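Local atomic coordinates of uncharacterized protein (Plasmodium falciparum, PDB entry 1ZSO), a protein that is of unknown function, although it belongs to the UPF0587 family, whose members are thought to bind zinc. Residues B[80-85]-B[105-110]; B[50-55]-B[66-71]; B[17-22]-B[97-102]; B[21-26]-B[154-159]. One frame throughout, in Å; residues are numbered along the deposited sequence.

Interaction 1 of 4, residues B[80-85]-B[105-110]; sequences STINFV and ASFECR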
# COMPACT_ATOMS: atom_id res chain seq x y z
N SER B 80 -7.68 -0.91 8.46
CA SER B 80 -8.73 -0.36 7.62
C SER B 80 -8.38 -0.69 6.18
O SER B 80 -7.22 -0.71 5.82
CB SER B 80 -8.85 1.12 7.87
OG SER B 80 -9.14 1.38 9.24
N THR B 81 -9.38 -0.99 5.37
CA THR B 81 -9.17 -1.63 4.08
C THR B 81 -10.04 -1.03 2.95
O THR B 81 -11.13 -0.50 3.20
CB THR B 81 -9.53 -3.12 4.16
OG1 THR B 81 -10.91 -3.26 4.50
CG2 THR B 81 -8.70 -3.81 5.21
N ILE B 82 -9.52 -1.11 1.73
CA ILE B 82 -10.30 -0.93 0.50
C ILE B 82 -10.16 -2.16 -0.39
O ILE B 82 -9.07 -2.68 -0.58
CB ILE B 82 -9.80 0.23 -0.35
CG1 ILE B 82 -9.71 1.50 0.46
CG2 ILE B 82 -10.76 0.41 -1.53
CD1 ILE B 82 -8.91 2.58 -0.21
N ASN B 83 -11.26 -2.62 -0.92
CA ASN B 83 -11.28 -3.66 -1.96
C ASN B 83 -12.11 -3.15 -3.13
O ASN B 83 -13.26 -2.73 -2.92
CB ASN B 83 -11.93 -4.94 -1.47
CG ASN B 83 -10.94 -5.98 -1.00
OD1 ASN B 83 -9.98 -6.32 -1.69
ND2 ASN B 83 -11.20 -6.54 0.17
N PHE B 84 -11.52 -3.19 -4.33
CA PHE B 84 -12.25 -3.09 -5.59
C PHE B 84 -13.22 -4.25 -5.69
O PHE B 84 -12.88 -5.40 -5.36
CB PHE B 84 -11.26 -3.15 -6.78
CG PHE B 84 -11.93 -3.19 -8.15
CD1 PHE B 84 -12.21 -2.04 -8.81
CD2 PHE B 84 -12.24 -4.39 -8.75
CE1 PHE B 84 -12.81 -2.07 -10.03
CE2 PHE B 84 -12.85 -4.44 -9.95
CZ PHE B 84 -13.14 -3.28 -10.61
N VAL B 85 -14.44 -3.95 -6.14
CA VAL B 85 -15.47 -4.93 -6.24
C VAL B 85 -15.66 -5.24 -7.71
O VAL B 85 -15.97 -4.36 -8.51
CB VAL B 85 -16.81 -4.40 -5.67
CG1 VAL B 85 -17.92 -5.44 -5.90
CG2 VAL B 85 -16.71 -4.10 -4.20
N ALA B 105 -16.90 2.24 -11.14
CA ALA B 105 -16.19 1.27 -10.30
C ALA B 105 -16.74 1.34 -8.89
O ALA B 105 -17.04 2.44 -8.39
CB ALA B 105 -14.71 1.54 -10.32
N SER B 106 -16.87 0.20 -8.23
CA SER B 106 -17.31 0.19 -6.83
C SER B 106 -16.20 -0.35 -5.92
O SER B 106 -15.40 -1.20 -6.35
CB SER B 106 -18.57 -0.65 -6.67
OG SER B 106 -19.37 -0.56 -7.83
N PHE B 107 -16.19 0.14 -4.67
CA PHE B 107 -15.23 -0.30 -3.65
C PHE B 107 -15.89 -0.56 -2.30
O PHE B 107 -16.69 0.25 -1.84
CB PHE B 107 -14.14 0.73 -3.44
CG PHE B 107 -13.47 1.17 -4.71
CD1 PHE B 107 -14.05 2.15 -5.51
CD2 PHE B 107 -12.28 0.61 -5.11
CE1 PHE B 107 -13.47 2.53 -6.68
CE2 PHE B 107 -11.70 1.00 -6.30
CZ PHE B 107 -12.29 1.96 -7.07
N GLU B 108 -15.54 -1.68 -1.66
CA GLU B 108 -15.81 -1.88 -0.24
C GLU B 108 -14.73 -1.26 0.58
O GLU B 108 -13.57 -1.62 0.49
CB GLU B 108 -15.86 -3.35 0.15
CG GLU B 108 -17.09 -4.06 -0.31
CD GLU B 108 -17.06 -5.55 0.04
OE1 GLU B 108 -16.22 -5.96 0.89
OE2 GLU B 108 -17.88 -6.30 -0.55
N CYS B 109 -15.15 -0.37 1.46
CA CYS B 109 -14.29 0.32 2.35
C CYS B 109 -14.67 0.03 3.79
O CYS B 109 -15.80 0.19 4.16
CB CYS B 109 -14.44 1.80 2.06
SG CYS B 109 -14.16 2.18 0.33
N ARG B 110 -13.72 -0.42 4.60
CA ARG B 110 -13.94 -0.67 6.02
C ARG B 110 -12.94 0.17 6.83
O ARG B 110 -11.75 -0.09 6.84
CB ARG B 110 -13.70 -2.13 6.34
CG ARG B 110 -14.89 -3.10 6.05
CD ARG B 110 -14.67 -4.47 6.79
NE ARG B 110 -15.76 -5.45 6.59
CZ ARG B 110 -16.03 -6.07 5.43
NH1 ARG B 110 -15.32 -5.83 4.33
NH2 ARG B 110 -17.04 -6.93 5.36
O HOH W 1 -12.71 -3.37 2.49
O HOH W 2 -13.44 -5.87 1.80
O HOH W 3 -16.91 -2.15 -9.95

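Interaction 2 of 4, residues B[50-55]-B[66-71]; sequences IQFRKT and TANFMI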
# COMPACT_ATOMS: atom_id res chain seq x y z
N ILE B 50 -3.16 7.99 -2.07
CA ILE B 50 -2.87 6.61 -1.90
C ILE B 50 -3.00 6.04 -3.27
O ILE B 50 -3.76 6.58 -4.12
CB ILE B 50 -3.82 5.88 -0.94
CG1 ILE B 50 -5.25 5.87 -1.47
CG2 ILE B 50 -3.74 6.49 0.42
CD1 ILE B 50 -6.04 4.79 -0.93
N GLN B 51 -2.26 4.97 -3.50
CA GLN B 51 -2.23 4.34 -4.82
C GLN B 51 -2.39 2.81 -4.70
O GLN B 51 -1.78 2.12 -3.86
CB GLN B 51 -0.93 4.68 -5.56
CG GLN B 51 -0.51 6.14 -5.58
CD GLN B 51 0.85 6.33 -6.20
OE1 GLN B 51 1.65 5.42 -6.22
NE2 GLN B 51 1.12 7.51 -6.74
N PHE B 52 -3.19 2.25 -5.57
CA PHE B 52 -3.29 0.78 -5.55
C PHE B 52 -3.88 0.28 -6.83
O PHE B 52 -4.49 1.05 -7.55
CB PHE B 52 -4.11 0.27 -4.34
CG PHE B 52 -5.58 0.58 -4.42
CD1 PHE B 52 -6.45 -0.30 -5.03
CD2 PHE B 52 -6.09 1.73 -3.85
CE1 PHE B 52 -7.77 -0.02 -5.13
CE2 PHE B 52 -7.40 2.04 -3.95
CZ PHE B 52 -8.25 1.17 -4.57
N ARG B 53 -3.69 -1.01 -7.10
CA ARG B 53 -4.32 -1.74 -8.22
C ARG B 53 -5.26 -2.83 -7.72
O ARG B 53 -5.04 -3.40 -6.67
CB ARG B 53 -3.27 -2.41 -9.09
CG ARG B 53 -2.44 -1.43 -9.90
CD ARG B 53 -0.98 -1.81 -9.84
NE ARG B 53 -0.55 -1.90 -8.43
CZ ARG B 53 -0.09 -0.88 -7.71
NH1 ARG B 53 0.05 0.32 -8.27
NH2 ARG B 53 0.24 -1.06 -6.42
N LYS B 54 -6.27 -3.17 -8.53
CA LYS B 54 -7.29 -4.15 -8.14
C LYS B 54 -6.69 -5.57 -7.99
O LYS B 54 -7.34 -6.49 -7.54
CB LYS B 54 -8.45 -4.16 -9.17
CG LYS B 54 -8.17 -5.08 -10.37
CD LYS B 54 -8.81 -4.60 -11.63
CE LYS B 54 -10.14 -5.23 -11.89
NZ LYS B 54 -10.86 -4.50 -13.02
N THR B 55 -5.43 -5.75 -8.41
CA THR B 55 -4.78 -7.05 -8.38
C THR B 55 -3.91 -7.18 -7.15
O THR B 55 -3.43 -8.28 -6.88
CB THR B 55 -3.85 -7.24 -9.61
OG1 THR B 55 -2.98 -6.14 -9.68
CG2 THR B 55 -4.64 -7.33 -10.95
N THR B 66 -8.54 -10.76 2.16
CA THR B 66 -7.44 -9.96 1.63
C THR B 66 -7.97 -8.58 1.23
O THR B 66 -9.15 -8.42 1.09
CB THR B 66 -6.83 -10.66 0.41
OG1 THR B 66 -7.81 -10.74 -0.63
CG2 THR B 66 -6.36 -12.06 0.78
N ALA B 67 -7.07 -7.61 1.03
CA ALA B 67 -7.44 -6.27 0.57
C ALA B 67 -6.46 -5.78 -0.49
O ALA B 67 -5.33 -6.27 -0.60
CB ALA B 67 -7.49 -5.28 1.71
N ASN B 68 -6.92 -4.81 -1.28
CA ASN B 68 -6.12 -4.15 -2.31
C ASN B 68 -5.34 -2.98 -1.71
O ASN B 68 -4.26 -2.64 -2.19
CB ASN B 68 -7.03 -3.56 -3.40
CG ASN B 68 -7.70 -4.59 -4.23
OD1 ASN B 68 -8.80 -4.34 -4.71
ND2 ASN B 68 -7.06 -5.74 -4.43
N PHE B 69 -5.94 -2.38 -0.67
CA PHE B 69 -5.31 -1.33 0.13
C PHE B 69 -5.65 -1.47 1.61
O PHE B 69 -6.80 -1.74 1.96
CB PHE B 69 -5.72 0.08 -0.33
CG PHE B 69 -5.01 1.18 0.42
CD1 PHE B 69 -3.73 1.58 0.05
CD2 PHE B 69 -5.59 1.78 1.52
CE1 PHE B 69 -3.04 2.63 0.78
CE2 PHE B 69 -4.92 2.79 2.22
CZ PHE B 69 -3.62 3.20 1.84
N MSE B 70 -4.65 -1.22 2.44
CA MSE B 70 -4.82 -1.21 3.89
C MSE B 70 -4.05 -0.08 4.60
O MSE B 70 -3.01 0.39 4.15
CB MSE B 70 -4.28 -2.51 4.49
CG MSE B 70 -5.20 -3.69 4.48
SE MSE B 70 -4.49 -4.94 5.91
CE MSE B 70 -3.09 -5.76 4.90
N ILE B 71 -4.57 0.32 5.76
CA ILE B 71 -3.91 1.29 6.58
C ILE B 71 -4.28 1.02 8.03
O ILE B 71 -5.40 0.65 8.34
CB ILE B 71 -4.23 2.74 6.09
CG1 ILE B 71 -3.43 3.78 6.85
CG2 ILE B 71 -5.73 3.09 6.17
CD1 ILE B 71 -3.53 5.14 6.17

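Interaction 3 of 4, residues B[17-22]-B[97-102]; sequences KAELEN and NNNEWR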
# COMPACT_ATOMS: atom_id res chain seq x y z
N LYS B 17 -18.59 10.90 -16.05
CA LYS B 17 -19.33 11.53 -17.14
C LYS B 17 -18.29 12.22 -18.05
O LYS B 17 -17.37 12.86 -17.58
CB LYS B 17 -20.29 12.56 -16.55
CG LYS B 17 -21.11 13.35 -17.55
CD LYS B 17 -22.05 14.25 -16.76
CE LYS B 17 -22.54 15.42 -17.57
NZ LYS B 17 -23.63 16.16 -16.76
N ALA B 18 -18.42 12.07 -19.35
CA ALA B 18 -17.51 12.75 -20.26
C ALA B 18 -18.20 12.82 -21.59
O ALA B 18 -19.08 12.01 -21.90
CB ALA B 18 -16.17 12.00 -20.39
N GLU B 19 -17.80 13.84 -22.34
CA GLU B 19 -18.31 14.12 -23.67
C GLU B 19 -17.38 13.44 -24.71
O GLU B 19 -16.14 13.61 -24.67
CB GLU B 19 -18.43 15.65 -23.83
CG GLU B 19 -18.44 16.20 -25.24
CD GLU B 19 -18.75 17.71 -25.26
OE1 GLU B 19 -18.68 18.36 -24.19
OE2 GLU B 19 -19.06 18.25 -26.35
N LEU B 20 -17.99 12.65 -25.59
CA LEU B 20 -17.27 11.73 -26.45
C LEU B 20 -17.32 12.13 -27.90
O LEU B 20 -18.37 12.47 -28.43
CB LEU B 20 -17.83 10.32 -26.33
CG LEU B 20 -17.85 9.69 -24.95
CD1 LEU B 20 -18.42 8.29 -25.01
CD2 LEU B 20 -16.46 9.73 -24.30
N GLU B 21 -16.14 12.10 -28.51
CA GLU B 21 -15.99 12.34 -29.92
C GLU B 21 -15.32 11.11 -30.55
O GLU B 21 -14.14 10.82 -30.30
CB GLU B 21 -15.19 13.63 -30.16
CG GLU B 21 -14.69 13.83 -31.59
CD GLU B 21 -15.72 14.44 -32.55
OE1 GLU B 21 -16.93 14.56 -32.19
OE2 GLU B 21 -15.29 14.79 -33.69
N ASN B 22 -16.09 10.36 -31.31
CA ASN B 22 -15.53 9.30 -32.13
C ASN B 22 -14.86 8.20 -31.28
O ASN B 22 -13.94 7.49 -31.71
CB ASN B 22 -14.61 9.91 -33.19
CG ASN B 22 -15.39 10.52 -34.34
OD1 ASN B 22 -16.56 10.26 -34.49
ND2 ASN B 22 -14.75 11.30 -35.16
N ASN B 97 -23.35 6.10 -23.56
CA ASN B 97 -23.40 6.86 -22.31
C ASN B 97 -22.90 8.28 -22.49
O ASN B 97 -22.69 9.02 -21.52
CB ASN B 97 -22.54 6.20 -21.21
CG ASN B 97 -22.74 4.69 -21.13
OD1 ASN B 97 -21.75 3.92 -21.19
ND2 ASN B 97 -24.00 4.26 -21.02
N ASN B 98 -22.66 8.66 -23.75
CA ASN B 98 -22.11 9.97 -24.04
C ASN B 98 -22.84 11.09 -23.27
O ASN B 98 -24.07 11.30 -23.41
CB ASN B 98 -22.13 10.24 -25.55
CG ASN B 98 -21.48 11.57 -25.90
OD1 ASN B 98 -20.52 11.99 -25.25
ND2 ASN B 98 -21.99 12.24 -26.93
N ASN B 99 -22.05 11.81 -22.48
CA ASN B 99 -22.54 12.90 -21.64
C ASN B 99 -23.55 12.54 -20.55
O ASN B 99 -24.26 13.42 -20.04
CB ASN B 99 -23.05 14.09 -22.47
CG ASN B 99 -22.20 15.36 -22.24
OD1 ASN B 99 -21.29 15.40 -21.38
ND2 ASN B 99 -22.52 16.41 -23.01
N GLU B 100 -23.58 11.27 -20.15
CA GLU B 100 -24.45 10.85 -19.05
C GLU B 100 -23.57 10.34 -17.94
O GLU B 100 -22.52 9.71 -18.21
CB GLU B 100 -25.40 9.72 -19.45
CG GLU B 100 -26.29 9.96 -20.64
CD GLU B 100 -26.91 8.66 -21.17
OE1 GLU B 100 -26.77 7.60 -20.51
OE2 GLU B 100 -27.50 8.70 -22.27
N TRP B 101 -23.99 10.61 -16.70
CA TRP B 101 -23.36 10.00 -15.51
C TRP B 101 -23.48 8.49 -15.57
O TRP B 101 -24.45 7.95 -16.08
CB TRP B 101 -24.02 10.53 -14.23
CG TRP B 101 -23.52 11.89 -13.88
CD1 TRP B 101 -24.18 13.08 -14.03
CD2 TRP B 101 -22.22 12.22 -13.34
NE1 TRP B 101 -23.37 14.12 -13.61
CE2 TRP B 101 -22.17 13.61 -13.17
CE3 TRP B 101 -21.11 11.48 -12.98
CZ2 TRP B 101 -21.06 14.26 -12.68
CZ3 TRP B 101 -20.02 12.12 -12.48
CH2 TRP B 101 -19.99 13.50 -12.34
N ARG B 102 -22.46 7.78 -15.10
CA ARG B 102 -22.50 6.33 -15.11
C ARG B 102 -21.54 5.77 -14.04
O ARG B 102 -20.41 6.24 -13.87
CB ARG B 102 -22.23 5.77 -16.54
CG ARG B 102 -21.60 4.35 -16.62
CD ARG B 102 -21.88 3.57 -17.95
NE ARG B 102 -21.46 2.16 -17.85
CZ ARG B 102 -21.43 1.27 -18.86
NH1 ARG B 102 -21.77 1.62 -20.11
NH2 ARG B 102 -21.02 0.01 -18.64

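Interaction 4 of 4, residues B[21-26]-B[154-159]; sequences ENVKRL and VGIYNL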
# COMPACT_ATOMS: atom_id res chain seq x y z
N GLU B 21 -16.14 12.10 -28.51
CA GLU B 21 -15.99 12.34 -29.92
C GLU B 21 -15.32 11.11 -30.55
O GLU B 21 -14.14 10.82 -30.30
CB GLU B 21 -15.19 13.63 -30.16
CG GLU B 21 -14.69 13.83 -31.59
CD GLU B 21 -15.72 14.44 -32.55
OE1 GLU B 21 -16.93 14.56 -32.19
OE2 GLU B 21 -15.29 14.79 -33.69
N ASN B 22 -16.09 10.36 -31.31
CA ASN B 22 -15.53 9.30 -32.13
C ASN B 22 -14.86 8.20 -31.28
O ASN B 22 -13.94 7.49 -31.71
CB ASN B 22 -14.61 9.91 -33.19
CG ASN B 22 -15.39 10.52 -34.34
OD1 ASN B 22 -16.56 10.26 -34.49
ND2 ASN B 22 -14.75 11.30 -35.16
N VAL B 23 -15.39 8.05 -30.07
CA VAL B 23 -14.96 7.03 -29.10
C VAL B 23 -16.01 5.94 -28.95
O VAL B 23 -17.18 6.21 -28.81
CB VAL B 23 -14.74 7.66 -27.70
CG1 VAL B 23 -14.51 6.60 -26.65
CG2 VAL B 23 -13.57 8.64 -27.74
N LYS B 24 -15.59 4.69 -28.95
CA LYS B 24 -16.55 3.60 -28.79
C LYS B 24 -16.62 3.23 -27.31
O LYS B 24 -17.69 3.00 -26.74
CB LYS B 24 -16.20 2.42 -29.71
CG LYS B 24 -17.00 1.17 -29.43
CD LYS B 24 -17.37 0.42 -30.71
CE LYS B 24 -18.60 -0.47 -30.45
NZ LYS B 24 -19.42 -0.80 -31.67
N ARG B 25 -15.47 3.23 -26.65
CA ARG B 25 -15.42 3.00 -25.22
C ARG B 25 -14.12 3.53 -24.65
O ARG B 25 -13.08 3.54 -25.32
CB ARG B 25 -15.58 1.51 -24.87
CG ARG B 25 -14.61 0.60 -25.61
CD ARG B 25 -14.38 -0.75 -24.93
NE ARG B 25 -13.64 -1.64 -25.83
CZ ARG B 25 -12.86 -2.67 -25.46
NH1 ARG B 25 -12.68 -3.01 -24.18
NH2 ARG B 25 -12.26 -3.38 -26.41
N LEU B 26 -14.24 3.99 -23.42
CA LEU B 26 -13.14 4.35 -22.56
C LEU B 26 -13.17 3.28 -21.49
O LEU B 26 -14.25 2.87 -21.06
CB LEU B 26 -13.42 5.73 -21.96
CG LEU B 26 -12.59 6.26 -20.80
CD1 LEU B 26 -11.10 6.60 -21.10
CD2 LEU B 26 -13.33 7.46 -20.29
N VAL B 154 -10.39 11.94 -32.46
CA VAL B 154 -10.96 11.15 -31.37
C VAL B 154 -10.69 11.89 -30.07
O VAL B 154 -9.59 12.28 -29.81
CB VAL B 154 -10.28 9.78 -31.32
CG1 VAL B 154 -10.93 8.93 -30.31
CG2 VAL B 154 -10.33 9.14 -32.67
N GLY B 155 -11.71 12.09 -29.25
CA GLY B 155 -11.57 12.95 -28.08
C GLY B 155 -12.43 12.58 -26.87
O GLY B 155 -13.50 11.98 -26.99
N ILE B 156 -11.94 12.93 -25.70
CA ILE B 156 -12.70 12.80 -24.47
C ILE B 156 -12.60 14.16 -23.77
O ILE B 156 -11.49 14.63 -23.46
CB ILE B 156 -12.16 11.67 -23.56
CG1 ILE B 156 -12.51 10.32 -24.18
CG2 ILE B 156 -12.77 11.76 -22.13
CD1 ILE B 156 -11.53 9.27 -23.89
N TYR B 157 -13.76 14.78 -23.56
CA TYR B 157 -13.80 16.14 -23.08
C TYR B 157 -14.58 16.24 -21.79
O TYR B 157 -15.53 15.48 -21.55
CB TYR B 157 -14.51 17.04 -24.11
CG TYR B 157 -13.78 17.19 -25.42
CD1 TYR B 157 -13.03 18.33 -25.67
CD2 TYR B 157 -13.86 16.21 -26.42
CE1 TYR B 157 -12.34 18.49 -26.85
CE2 TYR B 157 -13.15 16.34 -27.63
CZ TYR B 157 -12.40 17.49 -27.84
OH TYR B 157 -11.72 17.69 -29.04
N ASN B 158 -14.19 17.22 -21.00
CA ASN B 158 -14.87 17.62 -19.81
C ASN B 158 -15.15 16.39 -18.99
O ASN B 158 -16.30 16.08 -18.71
CB ASN B 158 -16.15 18.40 -20.17
CG ASN B 158 -16.84 19.02 -18.93
OD1 ASN B 158 -16.24 19.15 -17.87
ND2 ASN B 158 -18.10 19.43 -19.09
N LEU B 159 -14.10 15.66 -18.63
CA LEU B 159 -14.28 14.45 -17.79
C LEU B 159 -14.65 14.91 -16.40
O LEU B 159 -14.00 15.81 -15.83
CB LEU B 159 -13.01 13.56 -17.79
CG LEU B 159 -13.00 12.43 -16.74
CD1 LEU B 159 -14.01 11.29 -17.06
CD2 LEU B 159 -11.59 11.89 -16.50

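Interaction 1 of 4, residues B[80-85]-B[105-110]
F107 packs against I82 and F84 on the buried face these residues share with C109, where strands 80-85 and 105-110 run antiparallel. Followed outward, its side chain changes partner step by step. CB lies 3.6 Å from N83 O; CG is anti to the carbonyl carbon (chi1 -52°), and the ring beyond it reaches I82 and F84. CD2 comes 3.7 Å from F84 CA and also touches CG2 of I82, while CE2, further out, is 4.0 Å from F84 CD1. The two rings make an offset edge-to-face pair, the edge of F84 toward the face of F107, with planes at 77°; W34 and F36 add further edge-to-face partners to F107. T81, N83, E108 and R110 point to the opposite face. Between them the backbones exchange paired bonds, T81 with R110 and N83 with E108. One water joins T81 OG1 to E108 O; a second accepts from N83 ND2 and donates to E108 OE1, and N83 ND2 also bonds T66 O. Within strand 105-110, R110 NH1 stands 3.6 Å from E108 OE1 in a salt bridge. The chemistry is thus divided by face: aromatic and aliphatic packing on one, water bridges and a salt bridge along one strand on the other.

Interaction 2 of 4, residues B[50-55]-B[66-71]
I50 sets its CD1 over one face of the F69 ring, above the centre, 3.7 Å from the centroid and only 4° off the ring normal, a well-centred CH-pi contact. The second branch of the same side chain works further out, I50 CG2 approaching F69 CZ at 3.6 Å. F69 CG is anti to the backbone N (chi1 -176°), and the ring beyond it meets I50. Beside it, F52 crosses F69 at about a right angle, with F52 CD2 3.9 Å from F69 CB, while F52 CD1 lies 3.7 Å from N68 CB. The F52 ring and the N68 amide are within 17° of parallel. N68 ND2 makes a weak bond to K54 O, 3.2 Å long and well bent.

The second shell fixes these groups. The N68 amide has further partners: ND2 gives its main hydrogen bond to D56 O and OD1 accepts one from F84 N, while the ring of F52 meets that of W34. Further out, R53 forms a salt bridge with D56, and Q51, turned away from the contact, bonds through NE2 to K72 O of the second subunit. N68 and F69 both face I82 on the adjacent strand, which makes them a classic beta bulge and lets two consecutive side chains point at 50-55. Strands 50-52 and 69-71 belong to different sheets, and the axes of these short strands approach to 8.5 Å, so the contact exemplifies face-to-face packing of two beta sheets through contacting aromatic and aliphatic side chains.

Interaction 3 of 4, residues B[17-22]-B[97-102]
K17 carries CG anti to its backbone N (chi1 178°) and stays extended to its end, and the side chain crosses W101 at about a right angle. CB of K17 stands 3.7 Å above the indole plane, over its centre, and CD follows over the five-membered ring, 3.5 Å from that centroid and 16° off the normal, a CH-pi contact. CD comes as near as 3.4 Å to W101 NE1. Beyond it, K17 CE passes 3.6 Å from N99 O.

The polar half of the contact lies further along the strand. N98 CG is anti to the backbone N, and the OD1 it carries accepts from L20 N at 2.6 Å, a short bond with the donor tilted out of the amide plane; CB and CG of L20 also touch that oxygen as the two side chains slide past each other in opposite directions. One residue on, N99 N donates to A18 O at 3.0 Å. N98 and N99 are the central residues of a type II turn from N97 to E100, closed by E100 N to N97 O, with N99 at positive phi. Y93 ties the two segments together from outside, its hydroxyl hydrogen-bonded to both A18 N and E100 O.

Residues 17-20 of strand 9-21 thus meet a loop here rather than another strand. An asparagine side chain takes the place of a backbone carbonyl in satisfying a strand N-H, and the lysine meets the tryptophan face through its methylenes.

Interaction 4 of 4, residues B[21-26]-B[154-159]
E21 O accepts from G155 N at 2.9 Å, a bond in the carbonyl plane and on a lone pair, and the CA of V154 adds a CA-H...O contact to the same oxygen at 3.4 Å. The return bond, E21 N to G155 O, measures 3.0 Å, completing an antiparallel hydrogen-bonded pair. G155 has no side chain, and CE2 of Y157 lies close to where a CB would be; E21 CB is 4.2 Å from Y157 CE2, oblique to the ring.

After this pair the chain departs from its partner. N22 adopts a positive phi and anchors its ND2 on C153 O, and V23 then turns inward. V23 CG2, anti to the carbonyl carbon, touches three partners: G155 O at 3.4 Å, V154 CG1 at 3.7 Å and I156 CG1. The valines meet at about a right angle. Further in, L26 and I156 touch through their CD1 atoms, 3.9 Å apart, in a layer that V125 and L138 extend. K24 and R25, both facing E126, form a classic beta bulge as the chain turns the corner into another sheet, and R25 NE makes a salt bridge to E126.

A two-bond pair thus closes the ladder at the end of strand 9-21, and after it mainly the branched aliphatic side chains of V23 and L26 carry the contact: directional bonding gives way to hydrophobic packing between sheets.

How the interactions relate
The four contacts fall into two groups on opposite sides of the chain's centre. Interactions 1 and 2, with centres 8 Å apart, touch through the main chain: I82 N lies 2.8 Å from F69 O, so the strand paired in interaction 1 is also neighbour to the bulged strand of interaction 2. Interactions 3 and 4 have centres 7 Å apart, share E21 and N22, and meet where E19 O lies 2.9 Å from Y157 N. About 25 Å separates the centres of interactions 1 and 3, yet strands 102-110 and 9-21 are neighbours in the six-stranded antiparallel sheet that all four reach. Interaction 2 couples that sheet to a second one, interaction 4 to a third.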